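Local coordinates for cysteine hydrolase (Pseudomonas syringae pv. phaseolicola 1448A, PDB 3IRV), which probably acts as a hydrolase of the isochorismatase family, within the group called cysteine hydrolases, at residues D29-L41 against I94-L108. Sequence-based numbering, arbitrary orientation.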
ATOM      1  N   ASP A  29      -8.404  12.152   5.692  1.00 13.64           N
ATOM      2  CA  ASP A  29      -8.746  13.011   4.557  1.00 10.06           C
ATOM      3  C   ASP A  29     -10.258  13.257   4.393  1.00 12.09           C
ATOM      4  O   ASP A  29     -10.777  13.279   3.267  1.00 12.35           O
ATOM      5  CB  ASP A  29      -8.141  12.433   3.268  1.00 11.81           C
ATOM      6  CG  ASP A  29      -6.617  12.515   3.264  1.00 15.27           C
ATOM      7  OD1 ASP A  29      -6.055  13.087   4.230  1.00 16.78           O
ATOM      8  OD2 ASP A  29      -6.004  11.978   2.320  1.00 19.73           O
ATOM      9  N   MET A  30     -10.948  13.475   5.510  1.00 11.15           N
ATOM     10  CA  MET A  30     -12.367  13.869   5.427  1.00 12.34           C
ATOM     11  C   MET A  30     -12.507  15.376   5.150  1.00 11.41           C
ATOM     12  O   MET A  30     -13.111  16.139   5.918  1.00 13.90           O
ATOM     13  CB  MET A  30     -13.178  13.327   6.614  1.00 11.15           C
ATOM     14  CG  MET A  30     -13.315  11.781   6.579  1.00 15.96           C
ATOM     15  SD  MET A  30     -14.186  11.093   5.127  1.00  6.77           S
ATOM     16  CE  MET A  30     -15.916  11.489   5.664  1.00 15.80           C
ATOM     17  N   GLN A  31     -11.977  15.750   3.988  1.00 13.23           N
ATOM     18  CA  GLN A  31     -11.856  17.140   3.554  1.00 12.25           C
ATOM     19  C   GLN A  31     -12.939  17.445   2.537  1.00 12.45           C
ATOM     20  O   GLN A  31     -13.443  16.536   1.827  1.00 13.80           O
ATOM     21  CB  GLN A  31     -10.481  17.355   2.911  1.00 11.73           C
ATOM     22  CG  GLN A  31      -9.308  17.202   3.887  1.00 11.26           C
ATOM     23  CD  GLN A  31      -8.005  17.039   3.175  1.00 13.74           C
ATOM     24  OE1 GLN A  31      -7.582  15.904   2.916  1.00 13.21           O
ATOM     25  NE2 GLN A  31      -7.366  18.160   2.802  1.00 11.83           N
ATOM     26  N   LYS A  32     -13.288  18.738   2.414  1.00 11.97           N
ATOM     27  CA  LYS A  32     -14.370  19.107   1.473  1.00 14.50           C
ATOM     28  C   LYS A  32     -14.099  18.674   0.022  1.00 13.65           C
ATOM     29  O   LYS A  32     -15.022  18.308  -0.712  1.00 16.68           O
ATOM     30  CB  LYS A  32     -14.615  20.618   1.538  1.00 14.73           C
ATOM     31  CG  LYS A  32     -15.093  21.048   2.902  1.00 13.06           C
ATOM     32  CD  LYS A  32     -15.147  22.563   3.043  1.00 17.97           C
ATOM     33  CE  LYS A  32     -16.041  22.938   4.198  1.00 36.77           C
ATOM     34  NZ  LYS A  32     -15.791  24.317   4.712  1.00 35.96           N
ATOM     35  N   VAL A  33     -12.826  18.699  -0.391  1.00 11.95           N
ATOM     36  CA  VAL A  33     -12.437  18.319  -1.740  1.00 12.93           C
ATOM     37  C   VAL A  33     -12.827  16.850  -2.101  1.00 15.84           C
ATOM     38  O   VAL A  33     -13.097  16.546  -3.279  1.00 15.49           O
ATOM     39  CB  VAL A  33     -10.922  18.608  -1.949  1.00 14.59           C
ATOM     40  CG1 VAL A  33     -10.084  17.721  -1.038  1.00 13.74           C
ATOM     41  CG2 VAL A  33     -10.513  18.497  -3.418  1.00 15.53           C
ATOM     42  N   PHE A  34     -12.900  15.976  -1.082  1.00 14.19           N
ATOM     43  CA  PHE A  34     -13.351  14.577  -1.262  1.00 14.33           C
ATOM     44  C   PHE A  34     -14.817  14.350  -0.896  1.00 17.07           C
ATOM     45  O   PHE A  34     -15.431  13.421  -1.407  1.00 15.86           O
ATOM     46  CB  PHE A  34     -12.504  13.617  -0.424  1.00 14.48           C
ATOM     47  CG  PHE A  34     -11.035  13.714  -0.707  1.00 17.37           C
ATOM     48  CD1 PHE A  34     -10.513  13.191  -1.882  1.00 23.25           C
ATOM     49  CD2 PHE A  34     -10.166  14.305   0.213  1.00 12.90           C
ATOM     50  CE1 PHE A  34      -9.139  13.279  -2.144  1.00 25.42           C
ATOM     51  CE2 PHE A  34      -8.815  14.410  -0.037  1.00 20.72           C
ATOM     52  CZ  PHE A  34      -8.288  13.907  -1.212  1.00 21.93           C
ATOM     53  N   CYS A  35     -15.365  15.192  -0.014  1.00 14.92           N
ATOM     54  CA  CYS A  35     -16.681  14.932   0.564  1.00 13.14           C
ATOM     55  C   CYS A  35     -17.829  15.764  -0.019  1.00 19.46           C
ATOM     56  O   CYS A  35     -18.998  15.375   0.102  1.00 20.83           O
ATOM     57  CB  CYS A  35     -16.641  15.128   2.077  1.00 16.22           C
ATOM     58  SG  CYS A  35     -15.574  13.926   2.897  1.00 17.80           S
ATOM     59  N   GLU A  36     -17.528  16.926  -0.595  1.00 16.86           N
ATOM     60  CA  GLU A  36     -18.611  17.736  -1.192  1.00 18.73           C
ATOM     61  C   GLU A  36     -18.802  17.370  -2.647  1.00 17.66           C
ATOM     62  O   GLU A  36     -17.833  17.147  -3.361  1.00 19.28           O
ATOM     63  CB  GLU A  36     -18.269  19.218  -1.102  1.00 19.72           C
ATOM     64  CG  GLU A  36     -18.204  19.686   0.313  1.00 23.32           C
ATOM     65  CD  GLU A  36     -18.049  21.190   0.432  1.00 40.90           C
ATOM     66  OE1 GLU A  36     -17.601  21.852  -0.541  1.00 40.69           O
ATOM     67  OE2 GLU A  36     -18.370  21.700   1.522  1.00 40.35           O
ATOM     68  N   PRO A  37     -20.066  17.298  -3.106  1.00 23.31           N
ATOM     69  CA  PRO A  37     -20.356  16.961  -4.506  1.00 23.52           C
ATOM     70  C   PRO A  37     -19.657  17.868  -5.520  1.00 21.43           C
ATOM     71  O   PRO A  37     -19.305  17.415  -6.610  1.00 28.84           O
ATOM     72  CB  PRO A  37     -21.885  17.113  -4.591  1.00 24.19           C
ATOM     73  CG  PRO A  37     -22.354  16.808  -3.194  1.00 22.65           C
ATOM     74  CD  PRO A  37     -21.295  17.445  -2.300  1.00 23.21           C
ATOM     75  N   THR A  38     -19.420  19.121  -5.130  1.00 23.47           N
ATOM     76  CA  THR A  38     -18.726  20.087  -5.972  1.00 27.46           C
ATOM     77  C   THR A  38     -17.202  19.998  -5.828  1.00 29.53           C
ATOM     78  O   THR A  38     -16.470  20.710  -6.517  1.00 29.00           O
ATOM     79  CB  THR A  38     -19.157  21.535  -5.642  1.00 23.46           C
ATOM     80  OG1 THR A  38     -19.027  21.777  -4.239  1.00 27.87           O
ATOM     81  CG2 THR A  38     -20.604  21.780  -6.065  1.00 37.23           C
ATOM     82  N   GLY A  39     -16.722  19.132  -4.938  1.00 24.22           N
ATOM     83  CA  GLY A  39     -15.282  19.021  -4.708  1.00 21.03           C
ATOM     84  C   GLY A  39     -14.556  18.409  -5.883  1.00 22.02           C
ATOM     85  O   GLY A  39     -15.073  17.499  -6.538  1.00 22.51           O
ATOM     86  N   ALA A  40     -13.337  18.885  -6.148  1.00 20.26           N
ATOM     87  CA  ALA A  40     -12.590  18.420  -7.314  1.00 18.38           C
ATOM     88  C   ALA A  40     -12.257  16.915  -7.285  1.00 22.67           C
ATOM     89  O   ALA A  40     -11.971  16.314  -8.323  1.00 24.61           O
ATOM     90  CB  ALA A  40     -11.317  19.250  -7.479  1.00 25.63           C
ATOM     91  N   LEU A  41     -12.293  16.311  -6.096  1.00 15.84           N
ATOM     92  CA  LEU A  41     -11.938  14.902  -5.956  1.00 18.35           C
ATOM     93  C   LEU A  41     -13.056  14.127  -5.240  1.00 11.99           C
ATOM     94  O   LEU A  41     -12.795  13.150  -4.549  1.00 16.69           O
ATOM     95  CB  LEU A  41     -10.610  14.768  -5.216  1.00 22.39           C
ATOM     96  CG  LEU A  41      -9.384  15.443  -5.847  1.00 21.88           C
ATOM     97  CD1 LEU A  41      -8.204  15.384  -4.861  1.00 21.05           C
ATOM     98  CD2 LEU A  41      -9.011  14.797  -7.189  1.00 26.99           C
ATOM     99  N   ILE A  94      -5.718  22.339  -6.482  1.00 15.97           N
ATOM    100  CA  ILE A  94      -6.871  21.778  -5.769  1.00 14.27           C
ATOM    101  C   ILE A  94      -6.603  21.365  -4.319  1.00 15.61           C
ATOM    102  O   ILE A  94      -7.536  21.342  -3.506  1.00 16.67           O
ATOM    103  CB  ILE A  94      -7.569  20.627  -6.533  1.00 16.48           C
ATOM    104  CG1 ILE A  94      -6.611  19.456  -6.743  1.00 20.33           C
ATOM    105  CG2 ILE A  94      -8.122  21.159  -7.882  1.00 18.30           C
ATOM    106  CD1 ILE A  94      -7.298  18.205  -7.304  1.00 21.07           C
ATOM    107  N   LEU A  95      -5.340  21.071  -4.000  1.00 13.15           N
ATOM    108  CA  LEU A  95      -4.974  20.679  -2.636  1.00 12.18           C
ATOM    109  C   LEU A  95      -4.046  21.722  -1.990  1.00 13.34           C
ATOM    110  O   LEU A  95      -3.451  21.464  -0.950  1.00 12.27           O
ATOM    111  CB  LEU A  95      -4.321  19.278  -2.598  1.00 12.78           C
ATOM    112  CG  LEU A  95      -5.229  18.088  -2.983  1.00 12.92           C
ATOM    113  CD1 LEU A  95      -4.458  16.783  -2.880  1.00 15.07           C
ATOM    114  CD2 LEU A  95      -6.480  17.977  -2.123  1.00 13.28           C
ATOM    115  N   ALA A  96      -3.982  22.914  -2.586  1.00 13.92           N
ATOM    116  CA  ALA A  96      -3.156  23.997  -2.053  1.00 14.07           C
ATOM    117  C   ALA A  96      -3.661  24.419  -0.662  1.00 14.39           C
ATOM    118  O   ALA A  96      -4.875  24.421  -0.416  1.00 12.91           O
ATOM    119  CB  ALA A  96      -3.207  25.182  -3.001  1.00 13.66           C
ATOM    120  N   ARG A  97      -2.755  24.806   0.241  1.00 14.64           N
ATOM    121  CA  ARG A  97      -3.206  25.193   1.576  0.50 12.93           C
ATOM    122  C   ARG A  97      -4.255  26.309   1.542  1.00 11.94           C
ATOM    123  O   ARG A  97      -5.190  26.292   2.369  1.00 14.80           O
ATOM    124  CB  ARG A  97      -2.047  25.588   2.485  0.50 14.38           C
ATOM    125  CG  ARG A  97      -2.452  25.737   3.957  0.50  9.93           C
ATOM    126  CD  ARG A  97      -1.219  25.772   4.871  0.50 14.92           C
ATOM    127  NE  ARG A  97      -0.487  24.497   4.915  0.50 14.88           N
ATOM    128  CZ  ARG A  97      -0.825  23.467   5.686  0.50 16.76           C
ATOM    129  NH1 ARG A  97      -0.101  22.355   5.677  0.50 12.24           N
ATOM    130  NH2 ARG A  97      -1.896  23.538   6.454  0.50 11.49           N
ATOM    131  N   HIS A  98      -4.163  27.227   0.575  1.00 12.17           N
ATOM    132  CA  HIS A  98      -5.114  28.351   0.488  1.00 14.50           C
ATOM    133  C   HIS A  98      -6.477  27.931  -0.066  1.00 14.87           C
ATOM    134  O   HIS A  98      -7.437  28.717  -0.034  1.00 13.47           O
ATOM    135  CB  HIS A  98      -4.527  29.476  -0.374  1.00 15.34           C
ATOM    136  CG  HIS A  98      -5.004  30.850   0.009  1.00 13.14           C
ATOM    137  ND1 HIS A  98      -6.326  31.139   0.292  1.00 15.00           N
ATOM    138  CD2 HIS A  98      -4.321  32.007   0.172  1.00 15.58           C
ATOM    139  CE1 HIS A  98      -6.434  32.428   0.592  1.00 14.80           C
ATOM    140  NE2 HIS A  98      -5.229  32.969   0.557  1.00 15.02           N
ATOM    141  N   ASP A  99      -6.585  26.711  -0.591  1.00 11.68           N
ATOM    142  CA  ASP A  99      -7.856  26.283  -1.210  1.00 12.38           C
ATOM    143  C   ASP A  99      -8.892  25.964  -0.137  1.00 11.74           C
ATOM    144  O   ASP A  99      -8.623  25.140   0.734  1.00 13.66           O
ATOM    145  CB  ASP A  99      -7.621  25.041  -2.052  1.00 12.63           C
ATOM    146  CG  ASP A  99      -6.824  25.339  -3.326  1.00 23.40           C
ATOM    147  OD1 ASP A  99      -6.759  26.517  -3.770  1.00 17.62           O
ATOM    148  OD2 ASP A  99      -6.241  24.389  -3.888  1.00 20.65           O
ATOM    149  N   PRO A 100     -10.086  26.604  -0.182  1.00 14.41           N
ATOM    150  CA  PRO A 100     -11.095  26.327   0.857  1.00 12.25           C
ATOM    151  C   PRO A 100     -11.442  24.845   1.033  1.00 13.29           C
ATOM    152  O   PRO A 100     -11.798  24.421   2.135  1.00 15.17           O
ATOM    153  CB  PRO A 100     -12.347  27.060   0.343  1.00 15.20           C
ATOM    154  CG  PRO A 100     -11.827  28.148  -0.507  1.00 17.10           C
ATOM    155  CD  PRO A 100     -10.562  27.617  -1.152  1.00 14.78           C
ATOM    156  N   ASP A 101     -11.367  24.080  -0.046  1.00 14.48           N
ATOM    157  CA  ASP A 101     -11.795  22.686   0.024  1.00 15.24           C
ATOM    158  C   ASP A 101     -10.823  21.725   0.705  1.00 15.16           C
ATOM    159  O   ASP A 101     -11.162  20.539   0.885  1.00 14.00           O
ATOM    160  CB  ASP A 101     -12.252  22.154  -1.337  1.00 15.21           C
ATOM    161  CG  ASP A 101     -13.643  22.701  -1.732  1.00 26.65           C
ATOM    162  OD1 ASP A 101     -14.315  23.400  -0.910  1.00 23.25           O
ATOM    163  OD2 ASP A 101     -14.072  22.437  -2.870  1.00 25.72           O
ATOM    164  N   VAL A 102      -9.661  22.224   1.138  1.00 14.28           N
ATOM    165  CA  VAL A 102      -8.762  21.329   1.912  1.00 12.67           C
ATOM    166  C   VAL A 102      -9.196  21.205   3.371  1.00 12.40           C
ATOM    167  O   VAL A 102      -8.640  20.405   4.122  1.00 13.95           O
ATOM    168  CB  VAL A 102      -7.257  21.736   1.875  1.00 13.72           C
ATOM    169  CG1 VAL A 102      -6.722  21.758   0.439  1.00 12.76           C
ATOM    170  CG2 VAL A 102      -7.007  23.074   2.598  1.00 13.26           C
ATOM    171  N   GLU A 103     -10.161  22.016   3.792  1.00 12.54           N
ATOM    172  CA  GLU A 103     -10.614  21.966   5.193  1.00 14.14           C
ATOM    173  C   GLU A 103     -11.460  20.726   5.472  1.00 14.30           C
ATOM    174  O   GLU A 103     -12.202  20.255   4.601  1.00 14.20           O
ATOM    175  CB  GLU A 103     -11.427  23.227   5.527  1.00 15.60           C
ATOM    176  CG  GLU A 103     -10.678  24.547   5.307  1.00 12.18           C
ATOM    177  CD  GLU A 103      -9.447  24.725   6.216  1.00 18.14           C
ATOM    178  OE1 GLU A 103      -9.391  24.127   7.334  1.00 17.97           O
ATOM    179  OE2 GLU A 103      -8.510  25.475   5.811  1.00 18.39           O
ATOM    180  N   VAL A 104     -11.342  20.203   6.698  1.00 14.13           N
ATOM    181  CA  VAL A 104     -12.200  19.103   7.155  1.00 13.65           C
ATOM    182  C   VAL A 104     -13.676  19.529   7.150  1.00 14.39           C
ATOM    183  O   VAL A 104     -14.002  20.671   7.501  1.00 14.15           O
ATOM    184  CB  VAL A 104     -11.787  18.629   8.568  1.00 12.76           C
ATOM    185  CG1 VAL A 104     -12.767  17.580   9.131  1.00 13.93           C
ATOM    186  CG2 VAL A 104     -10.328  18.072   8.536  1.00 12.83           C
ATOM    187  N   ILE A 105     -14.552  18.628   6.719  1.00 17.42           N
ATOM    188  CA  ILE A 105     -15.975  18.927   6.698  1.00 13.12           C
ATOM    189  C   ILE A 105     -16.528  19.302   8.071  1.00 14.52           C
ATOM    190  O   ILE A 105     -16.125  18.754   9.109  1.00 16.07           O
ATOM    191  CB  ILE A 105     -16.810  17.770   6.091  1.00 16.19           C
ATOM    192  CG1 ILE A 105     -16.616  16.462   6.869  1.00 14.45           C
ATOM    193  CG2 ILE A 105     -16.430  17.560   4.643  1.00 16.95           C
ATOM    194  CD1 ILE A 105     -17.593  15.349   6.359  1.00 12.81           C
ATOM    195  N   GLU A 106     -17.492  20.229   8.054  1.00 18.91           N
ATOM    196  CA  GLU A 106     -18.059  20.743   9.306  1.00 19.00           C
ATOM    197  C   GLU A 106     -18.728  19.637  10.132  1.00 15.48           C
ATOM    198  O   GLU A 106     -18.689  19.669  11.365  1.00 18.25           O
ATOM    199  CB  GLU A 106     -19.036  21.891   9.033  1.00 23.69           C
ATOM    200  CG  GLU A 106     -19.320  22.788  10.253  1.00 38.10           C
ATOM    201  CD  GLU A 106     -18.053  23.401  10.879  1.00 54.47           C
ATOM    202  OE1 GLU A 106     -17.162  23.870  10.129  1.00 62.03           O
ATOM    203  OE2 GLU A 106     -17.957  23.420  12.128  1.00 51.38           O
ATOM    204  N   ALA A 107     -19.301  18.640   9.457  1.00 15.20           N
ATOM    205  CA  ALA A 107     -19.939  17.523  10.159  1.00 15.70           C
ATOM    206  C   ALA A 107     -18.969  16.751  11.047  1.00 16.39           C
ATOM    207  O   ALA A 107     -19.407  16.060  11.995  1.00 15.55           O
ATOM    208  CB  ALA A 107     -20.623  16.580   9.164  1.00 18.40           C
ATOM    209  N   LEU A 108     -17.664  16.887  10.757  1.00 15.96           N
ATOM    210  CA  LEU A 108     -16.632  16.213  11.537  1.00 15.02           C
ATOM    211  C   LEU A 108     -15.622  17.209  12.106  1.00 17.17           C
ATOM    212  O   LEU A 108     -14.478  16.848  12.372  1.00 16.68           O
ATOM    213  CB  LEU A 108     -15.914  15.145  10.680  1.00 13.51           C
ATOM    214  CG  LEU A 108     -16.766  13.984  10.163  1.00 16.08           C
ATOM    215  CD1 LEU A 108     -15.883  13.135   9.261  1.00 15.71           C
ATOM    216  CD2 LEU A 108     -17.319  13.163  11.331  1.00 14.08           C
TER
HETATM  217  O   HOH W   1     -13.541  25.811   3.631  1.00 18.93           O
HETATM  218  O   HOH W   2     -15.246  22.975   7.389  1.00 34.40           O
HETATM  219  O   HOH W   3     -16.602  21.988  -3.142  1.00 48.41           O
HETATM  220  O   HOH W   4     -12.402  21.345  -4.812  1.00 22.68           O
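K32 and V33, at the start of helix 32-35, have their amides bound by carbonyls of the facing loop: K32 N meets E103 O (2.9 Å) nearly end-on to the carbonyl, and V33 N donates to D101 O (2.8 Å, bent to 143° at the hydrogen). Q31 is the N-cap, so another loop satisfies the first two helical amides. I105 N to M30 O and K32 N to E103 O flank Q31 and V104 as a single isolated beta bridge. The side chain of K32 then runs outward: CB comes within 3.5 Å of D101 O, CG meets E103 O (3.4 Å) and I105 CG2, and CD passes P100 O at 3.9 Å. CG stands anti to the carbonyl carbon (chi1 -63°) and the chain is extended beyond it, which takes NZ past the loop backbone to two waters, one bound to P100 O, the other to V104 O. Q31 NE2 donates to V102 O (2.9 Å), in its amide plane. Two waters join D101 OD2 to E36, T38 and A40 N. Toward A40 and L41, I94 CD1 packs on L41 CG (3.8 Å). The loop joins helix 91-94 to strand 115-119; Q31 OE1 accepts from H72 N of strand 66-72, while I105 and L108 lean on helix 50-62.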